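Local coordinates for WlaRA, TDP-fucose-3,4-ketoisomerase (Campylobacter jejuni subsp. jejuni 81116, PDB 5TPV), which belongs to the WxcM-like family of the cupin clan, adopts a fold of two antiparallel beta sheets and binds thymidine-5'-diphosphate, at residues I59-S64 with D103-V108. Residues are numbered along the deposited sequence; the frame is centred on the assembly and turned at random. Where two conformers were deposited one is given.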
ATOM      1  N   ILE B  59      -6.672   5.270   3.715  1.00 25.97           N
ATOM      2  CA  ILE B  59      -6.248   6.410   2.909  1.00 27.14           C
ATOM      3  C   ILE B  59      -7.040   6.386   1.614  1.00 31.25           C
ATOM      4  O   ILE B  59      -7.102   5.334   0.937  1.00 29.37           O
ATOM      5  CB  ILE B  59      -4.745   6.249   2.595  1.00 27.57           C
ATOM      6  CG1 ILE B  59      -3.929   6.043   3.850  1.00 29.43           C
ATOM      7  CG2 ILE B  59      -4.174   7.416   1.803  1.00 29.00           C
ATOM      8  CD1 ILE B  59      -2.530   5.551   3.578  1.00 31.94           C
ATOM      9  N   ALA B  60      -7.671   7.523   1.285  1.00 29.19           N
ATOM     10  CA  ALA B  60      -8.228   7.718  -0.022  1.00 26.83           C
ATOM     11  C   ALA B  60      -7.135   8.210  -0.958  1.00 28.41           C
ATOM     12  O   ALA B  60      -6.845   9.396  -0.977  1.00 34.94           O
ATOM     13  CB  ALA B  60      -9.376   8.707   0.047  1.00 32.79           C
ATOM     14  N   LEU B  61      -6.503   7.303  -1.682  1.00 31.48           N
ATOM     15  CA  LEU B  61      -5.483   7.662  -2.655  1.00 36.68           C
ATOM     16  C   LEU B  61      -6.044   8.389  -3.817  1.00 36.36           C
ATOM     17  O   LEU B  61      -5.374   9.169  -4.425  1.00 41.83           O
ATOM     18  CB  LEU B  61      -4.859   6.445  -3.294  1.00 39.97           C
ATOM     19  CG  LEU B  61      -3.984   5.571  -2.437  1.00 46.15           C
ATOM     20  CD1 LEU B  61      -3.224   4.603  -3.309  1.00 49.01           C
ATOM     21  CD2 LEU B  61      -3.018   6.413  -1.639  1.00 45.81           C
ATOM     22  N   ASN B  62      -7.271   8.075  -4.182  1.00 39.73           N
ATOM     23  CA  ASN B  62      -7.939   8.906  -5.135  1.00 36.45           C
ATOM     24  C   ASN B  62      -9.408   9.053  -4.765  1.00 37.99           C
ATOM     25  O   ASN B  62      -9.968   8.224  -4.070  1.00 39.07           O
ATOM     26  CB  ASN B  62      -7.704   8.333  -6.539  1.00 41.86           C
ATOM     27  CG  ASN B  62      -7.819   9.402  -7.623  1.00 46.05           C
ATOM     28  OD1 ASN B  62      -7.298  10.514  -7.506  1.00 50.08           O
ATOM     29  ND2 ASN B  62      -8.583   9.083  -8.647  1.00 49.65           N
ATOM     30  N   GLY B  63     -10.029  10.131  -5.186  1.00 35.32           N
ATOM     31  CA  GLY B  63     -11.404  10.407  -4.799  1.00 33.81           C
ATOM     32  C   GLY B  63     -11.635  10.578  -3.309  1.00 34.92           C
ATOM     33  O   GLY B  63     -10.793  11.028  -2.535  1.00 36.73           O
ATOM     34  N   SER B  64     -12.808  10.156  -2.889  1.00 35.35           N
ATOM     35  CA  SER B  64     -13.226  10.376  -1.518  1.00 42.22           C
ATOM     36  C   SER B  64     -14.229   9.316  -1.106  1.00 35.76           C
ATOM     37  O   SER B  64     -14.917   8.713  -1.922  1.00 32.00           O
ATOM     38  CB  SER B  64     -13.878  11.763  -1.348  1.00 44.90           C
ATOM     39  OG  SER B  64     -14.984  11.877  -2.223  0.75 49.53           O
ATOM     40  N   ASP B 103     -14.422   7.243  -8.838  1.00 34.58           N
ATOM     41  CA  ASP B 103     -12.976   7.189  -8.963  1.00 36.39           C
ATOM     42  C   ASP B 103     -12.236   6.912  -7.638  1.00 39.49           C
ATOM     43  O   ASP B 103     -11.011   6.950  -7.625  1.00 37.43           O
ATOM     44  CB  ASP B 103     -12.453   8.535  -9.519  1.00 42.25           C
ATOM     45  CG  ASP B 103     -12.888   9.758  -8.712  1.00 45.06           C
ATOM     46  OD1 ASP B 103     -12.386  10.878  -8.974  1.00 58.87           O
ATOM     47  OD2 ASP B 103     -13.726   9.630  -7.810  1.00 47.96           O
ATOM     48  N   CYS B 104     -12.938   6.638  -6.542  1.00 38.89           N
ATOM     49  CA  CYS B 104     -12.303   6.392  -5.260  1.00 31.99           C
ATOM     50  C   CYS B 104     -11.367   5.180  -5.372  1.00 29.27           C
ATOM     51  O   CYS B 104     -11.701   4.164  -5.927  1.00 28.96           O
ATOM     52  CB  CYS B 104     -13.283   6.133  -4.130  1.00 34.23           C
ATOM     53  SG  CYS B 104     -12.394   6.057  -2.534  1.00 36.91           S
ATOM     54  N   ILE B 105     -10.158   5.331  -4.870  1.00 25.02           N
ATOM     55  CA  ILE B 105      -9.295   4.187  -4.565  1.00 32.17           C
ATOM     56  C   ILE B 105      -8.950   4.249  -3.097  1.00 27.83           C
ATOM     57  O   ILE B 105      -8.363   5.227  -2.620  1.00 31.56           O
ATOM     58  CB  ILE B 105      -7.970   4.211  -5.353  1.00 31.71           C
ATOM     59  CG1 ILE B 105      -8.287   4.172  -6.859  1.00 36.94           C
ATOM     60  CG2 ILE B 105      -7.025   3.065  -4.952  1.00 31.59           C
ATOM     61  CD1 ILE B 105      -7.099   4.671  -7.693  1.00 38.41           C
ATOM     62  N   LEU B 106      -9.297   3.188  -2.386  1.00 30.70           N
ATOM     63  CA  LEU B 106      -9.107   3.158  -0.939  1.00 30.38           C
ATOM     64  C   LEU B 106      -7.961   2.237  -0.664  1.00 29.17           C
ATOM     65  O   LEU B 106      -8.036   1.084  -1.045  1.00 30.35           O
ATOM     66  CB  LEU B 106     -10.342   2.604  -0.219  1.00 30.67           C
ATOM     67  CG  LEU B 106     -10.181   2.505   1.305  1.00 28.32           C
ATOM     68  CD1 LEU B 106     -10.145   3.853   1.953  1.00 37.78           C
ATOM     69  CD2 LEU B 106     -11.349   1.694   1.868  1.00 36.60           C
ATOM     70  N   LEU B 107      -6.918   2.761  -0.023  1.00 27.00           N
ATOM     71  CA  LEU B 107      -5.809   1.946   0.433  1.00 28.87           C
ATOM     72  C   LEU B 107      -5.859   1.783   1.963  1.00 26.26           C
ATOM     73  O   LEU B 107      -5.987   2.766   2.714  1.00 29.85           O
ATOM     74  CB  LEU B 107      -4.521   2.617   0.036  1.00 30.02           C
ATOM     75  CG  LEU B 107      -3.183   2.035   0.480  1.00 32.75           C
ATOM     76  CD1 LEU B 107      -2.926   0.684  -0.126  1.00 29.32           C
ATOM     77  CD2 LEU B 107      -2.006   2.969   0.200  1.00 34.23           C
ATOM     78  N   VAL B 108      -5.566   0.563   2.385  1.00 29.45           N
ATOM     79  CA  VAL B 108      -5.512   0.159   3.779  1.00 28.35           C
ATOM     80  C   VAL B 108      -4.217  -0.536   4.141  1.00 27.22           C
ATOM     81  O   VAL B 108      -3.755  -1.461   3.501  1.00 25.74           O
ATOM     82  CB  VAL B 108      -6.712  -0.779   4.071  1.00 29.46           C
ATOM     83  CG1 VAL B 108      -6.892  -0.952   5.580  1.00 27.56           C
ATOM     84  CG2 VAL B 108      -7.968  -0.170   3.476  1.00 23.80           C
TER
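Leu61, at a bulge in its strand, leans across to Leu107, which shares one face of the sheet with Ile59 and Ile105; the two leucine side chains cross obliquely. CG of Leu61 lies 3.9 Å from CB of Leu107, and both Leu61 methyls rest near CD2 of Leu107, whose CG stands anti to its backbone N (chi1 175°). Ile59 CD1 reaches the same methyl more loosely. Beneath this apolar layer, the antiparallel strands 56-62 and 105-110 are joined at Ile59 and Leu107 by two backbone hydrogen bonds, each 2.8 Å between N of one residue and O of the other. In the classic beta bulge that follows, Leu61 and Asn62 together stand opposite the single residue Ile105, whose carbonyl O accepts weak bonds from both amides, 2.9 Å from Leu61 N and 3.4 Å from Asn62 N. Ile105 N returns a bond to Asn62 O (3.0 Å). Beyond it, CB of Asn62 touches CD1 of Ile105, while ND2 of Asn62 makes a weak bond to Asp103 O (3.4 Å); the Asp103 carboxylate instead bonds Ser101. Leu106 sets out to the other face with Ala60, but its CD1 comes back to within 3.5 Å of Ile59 O. Across the dimer, Leu61 packs on Leu61 of the second subunit, and Tyr36 of that subunit packs on Ile59 and Leu107. With only weak bonds sharing the Ile105 carbonyl at the corner, the firmer polar hold comes from the Ile59–Leu107 pair and Ile105 N–Asn62 O, beside an apolar surface packed against the second subunit.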